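Long-range contact in adenosine monophosphate-protein transferase vopS (Vibrio parahaemolyticus, PDB 3LET), which transfers AMP from ATP to a threonine of host Rho GTPases, blocking their downstream signalling and so inhibiting actin assembly in infected cells: residues I190-L204 with R283-R295. Residues are numbered along the deposited sequence; the frame is centred on the assembly and turned at random.
Sequences ITSLLKEYATNGKDL and RMGRMLYAIAELR
Arg295 reaches across to the C-terminal end of helix 184-199 and the turn after it, and gives its guanidinium N-H groups to two backbone carbonyls. Side-on, NE and NH2 of Arg295 both donate to Tyr197 O, NH2 at 3.0 Å with an N-H...O angle of 151° and NE longer at 3.3 Å. End-on, Lys202 O takes NH1 and NH2 of Arg295 at 2.9 and 2.8 Å, the latter along a lone pair, and it lies in the guanidinium plane. Each oxygen thus accepts two N-H groups, and NH2 is shared between them. An extended chain from CG to NE gives the arginine this span. The turn is also braced internally: Asn200 OD1 accepts from Lys202 N at 2.9 Å, an Asx turn, while Asn200 ND2 sits over the centre of the Tyr197 ring.

Helix 281-295, which carries Arg295, holds the end of the Fic motif (HxFxDGNGRxxR), whose arginines are Arg283 and Arg286, the latter probably binding ATP. Segments 190-199 and 283-295 cross at -44°, and Leu194 enters as a knob among Met287, Ala290, Ile291 and Leu294. With CG anti to the backbone N (chi1 179°), Leu194 brings CD1 to 3.7 Å from Leu294 CD1. Leu204 CD1 meets Ile291 CG2, and Leu204 CG lies 3.6 Å from Arg295 NH1. At the other end, Ile190 CD1 touches the Arg283 guanidinium, whose NH2 is satisfied by a salt bridge to Asp186.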
loop_
_atom_site.group_PDB
_atom_site.type_symbol
_atom_site.label_atom_id
_atom_site.label_comp_id
_atom_site.label_asym_id
_atom_site.label_seq_id
_atom_site.Cartn_x
_atom_site.Cartn_y
_atom_site.Cartn_z
ATOM N N ILE A 190 9.770 -20.505 7.639
ATOM C CA ILE A 190 8.412 -20.196 8.119
ATOM C C ILE A 190 8.268 -20.631 9.586
ATOM O O ILE A 190 7.771 -19.878 10.424
ATOM C CB ILE A 190 7.362 -20.905 7.260
ATOM C CG1 ILE A 190 7.303 -20.246 5.876
ATOM C CG2 ILE A 190 5.994 -20.878 7.959
ATOM C CD1 ILE A 190 6.569 -21.072 4.791
ATOM N N THR A 191 8.684 -21.857 9.890
ATOM C CA THR A 191 8.615 -22.352 11.267
ATOM C C THR A 191 9.463 -21.524 12.249
ATOM O O THR A 191 8.991 -21.151 13.328
ATOM C CB THR A 191 9.078 -23.797 11.341
ATOM O OG1 THR A 191 8.244 -24.587 10.489
ATOM C CG2 THR A 191 8.976 -24.306 12.793
ATOM N N SER A 192 10.706 -21.213 11.879
ATOM C CA SER A 192 11.561 -20.402 12.763
ATOM C C SER A 192 10.973 -19.016 13.010
ATOM O O SER A 192 10.996 -18.532 14.143
ATOM C CB SER A 192 12.971 -20.213 12.190
ATOM O OG SER A 192 13.537 -21.454 11.804
ATOM N N LEU A 193 10.469 -18.377 11.956
ATOM C CA LEU A 193 9.927 -17.023 12.092
ATOM C C LEU A 193 8.688 -17.040 12.967
ATOM O O LEU A 193 8.450 -16.135 13.756
ATOM C CB LEU A 193 9.615 -16.382 10.726
ATOM C CG LEU A 193 10.839 -15.895 9.931
ATOM C CD1 LEU A 193 10.455 -15.503 8.499
ATOM C CD2 LEU A 193 11.515 -14.716 10.637
ATOM N N LEU A 194 7.894 -18.085 12.846
ATOM C CA LEU A 194 6.668 -18.141 13.615
ATOM C C LEU A 194 7.013 -18.263 15.114
ATOM O O LEU A 194 6.420 -17.579 15.971
ATOM C CB LEU A 194 5.833 -19.333 13.176
ATOM C CG LEU A 194 4.526 -19.521 13.940
ATOM C CD1 LEU A 194 3.605 -18.304 13.856
ATOM C CD2 LEU A 194 3.830 -20.763 13.367
ATOM N N LYS A 195 7.957 -19.131 15.438
ATOM C CA LYS A 195 8.367 -19.279 16.836
ATOM C C LYS A 195 8.938 -17.982 17.360
ATOM O O LYS A 195 8.679 -17.568 18.499
ATOM C CB LYS A 195 9.428 -20.379 16.970
ATOM C CG LYS A 195 8.883 -21.779 16.670
ATOM C CD LYS A 195 9.964 -22.821 16.980
ATOM C CE LYS A 195 9.776 -24.095 16.202
ATOM N NZ LYS A 195 8.614 -24.869 16.683
ATOM N N GLU A 196 9.763 -17.364 16.529
ATOM C CA GLU A 196 10.390 -16.095 16.895
ATOM C C GLU A 196 9.361 -14.985 17.205
ATOM O O GLU A 196 9.437 -14.335 18.247
ATOM C CB GLU A 196 11.343 -15.659 15.775
ATOM C CG GLU A 196 12.108 -14.378 16.106
ATOM C CD GLU A 196 13.102 -13.989 15.018
ATOM O OE1 GLU A 196 13.483 -14.848 14.197
ATOM O OE2 GLU A 196 13.516 -12.820 14.989
ATOM N N TYR A 197 8.403 -14.755 16.307
ATOM C CA TYR A 197 7.389 -13.726 16.569
ATOM C C TYR A 197 6.339 -14.146 17.608
ATOM O O TYR A 197 5.655 -13.314 18.197
ATOM C CB TYR A 197 6.713 -13.278 15.264
ATOM C CG TYR A 197 7.601 -12.287 14.538
ATOM C CD1 TYR A 197 8.785 -12.705 13.935
ATOM C CD2 TYR A 197 7.289 -10.935 14.508
ATOM C CE1 TYR A 197 9.625 -11.799 13.293
ATOM C CE2 TYR A 197 8.121 -10.009 13.854
ATOM C CZ TYR A 197 9.283 -10.454 13.244
ATOM O OH TYR A 197 10.121 -9.558 12.597
ATOM N N ALA A 198 6.208 -15.431 17.859
ATOM C CA ALA A 198 5.288 -15.845 18.911
ATOM C C ALA A 198 5.800 -15.363 20.274
ATOM O O ALA A 198 5.015 -15.108 21.190
ATOM C CB ALA A 198 5.136 -17.355 18.911
ATOM N N THR A 199 7.119 -15.216 20.385
ATOM C CA THR A 199 7.747 -14.965 21.673
ATOM C C THR A 199 8.487 -13.629 21.768
ATOM O O THR A 199 8.973 -13.282 22.839
ATOM C CB THR A 199 8.759 -16.102 22.012
ATOM O OG1 THR A 199 9.836 -16.102 21.062
ATOM C CG2 THR A 199 8.073 -17.445 21.948
ATOM N N ASN A 200 8.585 -12.867 20.682
ATOM C CA ASN A 200 9.467 -11.698 20.721
ATOM C C ASN A 200 8.790 -10.415 21.158
ATOM O O ASN A 200 9.445 -9.385 21.254
ATOM C CB ASN A 200 10.211 -11.490 19.393
ATOM C CG ASN A 200 9.302 -11.066 18.265
ATOM O OD1 ASN A 200 8.091 -10.910 18.441
ATOM N ND2 ASN A 200 9.884 -10.882 17.080
ATOM N N GLY A 201 7.497 -10.477 21.455
ATOM C CA GLY A 201 6.749 -9.280 21.814
ATOM C C GLY A 201 6.686 -8.155 20.774
ATOM O O GLY A 201 6.349 -7.028 21.098
ATOM N N LYS A 202 6.983 -8.420 19.511
ATOM C CA LYS A 202 6.986 -7.311 18.558
ATOM C C LYS A 202 5.564 -6.885 18.189
ATOM O O LYS A 202 4.704 -7.713 17.926
ATOM C CB LYS A 202 7.814 -7.631 17.302
ATOM C CG LYS A 202 9.223 -7.057 17.426
ATOM C CD LYS A 202 10.089 -7.287 16.207
ATOM C CE LYS A 202 11.504 -6.777 16.458
ATOM N NZ LYS A 202 12.370 -6.846 15.245
ATOM N N ASP A 203 5.341 -5.576 18.161
ATOM C CA ASP A 203 4.036 -5.029 17.829
ATOM C C ASP A 203 3.696 -5.279 16.364
ATOM O O ASP A 203 4.432 -4.847 15.489
ATOM C CB ASP A 203 4.043 -3.525 18.097
ATOM C CG ASP A 203 2.649 -2.902 17.994
ATOM O OD1 ASP A 203 1.661 -3.637 17.752
ATOM O OD2 ASP A 203 2.537 -1.668 18.171
ATOM N N LEU A 204 2.586 -5.973 16.106
ATOM C CA LEU A 204 2.143 -6.251 14.753
ATOM C C LEU A 204 1.420 -5.058 14.136
ATOM O O LEU A 204 1.287 -4.983 12.914
ATOM C CB LEU A 204 1.185 -7.453 14.755
ATOM C CG LEU A 204 1.762 -8.717 15.412
ATOM C CD1 LEU A 204 0.766 -9.846 15.316
ATOM C CD2 LEU A 204 3.091 -9.091 14.741
ATOM N N ARG A 283 1.142 -15.364 2.273
ATOM C CA ARG A 283 2.074 -15.831 3.304
ATOM C C ARG A 283 2.054 -14.894 4.496
ATOM O O ARG A 283 2.053 -15.349 5.632
ATOM C CB ARG A 283 3.515 -15.849 2.767
ATOM C CG ARG A 283 3.804 -17.071 1.941
ATOM C CD ARG A 283 5.182 -16.963 1.319
ATOM N NE ARG A 283 5.470 -18.176 0.575
ATOM C CZ ARG A 283 6.518 -18.959 0.787
ATOM N NH1 ARG A 283 7.414 -18.637 1.708
ATOM N NH2 ARG A 283 6.679 -20.051 0.048
ATOM N N MET A 284 2.063 -13.586 4.254
ATOM C CA MET A 284 2.048 -12.642 5.372
ATOM C C MET A 284 0.754 -12.725 6.155
ATOM O O MET A 284 0.768 -12.683 7.397
ATOM C CB MET A 284 2.229 -11.193 4.913
ATOM C CG MET A 284 3.693 -10.765 4.794
ATOM S SD MET A 284 4.564 -10.842 6.391
ATOM C CE MET A 284 4.054 -9.332 7.229
ATOM N N GLY A 285 -0.365 -12.755 5.436
ATOM C CA GLY A 285 -1.678 -12.768 6.085
ATOM C C GLY A 285 -1.844 -13.980 6.989
ATOM O O GLY A 285 -2.314 -13.882 8.139
ATOM N N ARG A 286 -1.446 -15.136 6.485
ATOM C CA ARG A 286 -1.478 -16.368 7.305
ATOM C C ARG A 286 -0.487 -16.332 8.452
ATOM O O ARG A 286 -0.788 -16.781 9.544
ATOM C CB ARG A 286 -1.213 -17.587 6.420
ATOM C CG ARG A 286 -2.312 -17.755 5.389
ATOM C CD ARG A 286 -2.387 -19.165 4.791
ATOM N NE ARG A 286 -3.477 -19.195 3.803
ATOM C CZ ARG A 286 -3.328 -18.827 2.542
ATOM N NH1 ARG A 286 -2.128 -18.463 2.104
ATOM N NH2 ARG A 286 -4.364 -18.832 1.715
ATOM N N MET A 287 0.706 -15.791 8.217
ATOM C CA MET A 287 1.666 -15.685 9.312
ATOM C C MET A 287 1.111 -14.740 10.388
ATOM O O MET A 287 1.200 -15.041 11.584
ATOM C CB MET A 287 3.029 -15.218 8.778
ATOM C CG MET A 287 4.052 -14.852 9.849
ATOM S SD MET A 287 4.644 -16.341 10.722
ATOM C CE MET A 287 5.778 -17.013 9.483
ATOM N N LEU A 288 0.538 -13.585 10.011
ATOM C CA LEU A 288 -0.004 -12.690 11.070
ATOM C C LEU A 288 -1.203 -13.305 11.807
ATOM O O LEU A 288 -1.371 -13.099 13.008
ATOM C CB LEU A 288 -0.408 -11.299 10.535
ATOM C CG LEU A 288 0.779 -10.500 9.979
ATOM C CD1 LEU A 288 0.277 -9.133 9.516
ATOM C CD2 LEU A 288 1.875 -10.307 10.995
ATOM N N TYR A 289 -2.035 -14.048 11.090
ATOM C CA TYR A 289 -3.174 -14.719 11.719
ATOM C C TYR A 289 -2.637 -15.681 12.778
ATOM O O TYR A 289 -3.123 -15.679 13.921
ATOM C CB TYR A 289 -3.970 -15.510 10.672
ATOM C CG TYR A 289 -5.079 -16.365 11.289
ATOM C CD1 TYR A 289 -6.289 -15.782 11.687
ATOM C CD2 TYR A 289 -4.907 -17.742 11.458
ATOM C CE1 TYR A 289 -7.319 -16.545 12.238
ATOM C CE2 TYR A 289 -5.945 -18.536 12.034
ATOM C CZ TYR A 289 -7.132 -17.929 12.410
ATOM O OH TYR A 289 -8.128 -18.706 12.983
ATOM N N ALA A 290 -1.662 -16.512 12.387
ATOM C CA ALA A 290 -1.078 -17.504 13.303
ATOM C C ALA A 290 -0.410 -16.844 14.496
ATOM O O ALA A 290 -0.555 -17.305 15.615
ATOM C CB ALA A 290 -0.067 -18.400 12.586
ATOM N N ILE A 291 0.358 -15.786 14.277
ATOM C CA ILE A 291 1.006 -15.135 15.405
ATOM C C ILE A 291 -0.046 -14.593 16.362
ATOM O O ILE A 291 0.077 -14.756 17.578
ATOM C CB ILE A 291 1.903 -13.985 14.950
ATOM C CG1 ILE A 291 3.073 -14.528 14.112
ATOM C CG2 ILE A 291 2.422 -13.184 16.152
ATOM C CD1 ILE A 291 3.787 -13.390 13.313
ATOM N N ALA A 292 -1.072 -13.936 15.824
ATOM C CA ALA A 292 -2.139 -13.392 16.685
ATOM C C ALA A 292 -2.792 -14.526 17.481
ATOM O O ALA A 292 -3.052 -14.405 18.681
ATOM C CB ALA A 292 -3.204 -12.634 15.856
ATOM N N GLU A 293 -3.033 -15.643 16.816
ATOM C CA GLU A 293 -3.678 -16.778 17.482
ATOM C C GLU A 293 -2.807 -17.298 18.616
ATOM O O GLU A 293 -3.304 -17.621 19.711
ATOM C CB GLU A 293 -3.910 -17.917 16.501
ATOM C CG GLU A 293 -5.037 -17.678 15.523
ATOM C CD GLU A 293 -6.388 -17.814 16.204
ATOM O OE1 GLU A 293 -6.824 -18.961 16.449
ATOM O OE2 GLU A 293 -6.998 -16.775 16.504
ATOM N N LEU A 294 -1.512 -17.420 18.344
ATOM C CA LEU A 294 -0.607 -18.048 19.311
ATOM C C LEU A 294 -0.470 -17.133 20.516
ATOM O O LEU A 294 -0.451 -17.598 21.656
ATOM C CB LEU A 294 0.756 -18.358 18.687
ATOM C CG LEU A 294 0.737 -19.441 17.611
ATOM C CD1 LEU A 294 2.112 -19.613 17.014
ATOM C CD2 LEU A 294 0.226 -20.801 18.161
ATOM N N ARG A 295 -0.437 -15.822 20.281
ATOM C CA ARG A 295 -0.342 -14.882 21.388
ATOM C C ARG A 295 -1.605 -14.912 22.232
ATOM O O ARG A 295 -1.601 -14.440 23.381
ATOM C CB ARG A 295 -0.073 -13.468 20.865
ATOM C CG ARG A 295 1.324 -13.348 20.267
ATOM C CD ARG A 295 1.592 -11.936 19.774
ATOM N NE ARG A 295 2.972 -11.765 19.323
ATOM C CZ ARG A 295 3.447 -10.601 18.899
ATOM N NH1 ARG A 295 2.631 -9.545 18.858
ATOM N NH2 ARG A 295 4.712 -10.501 18.504
#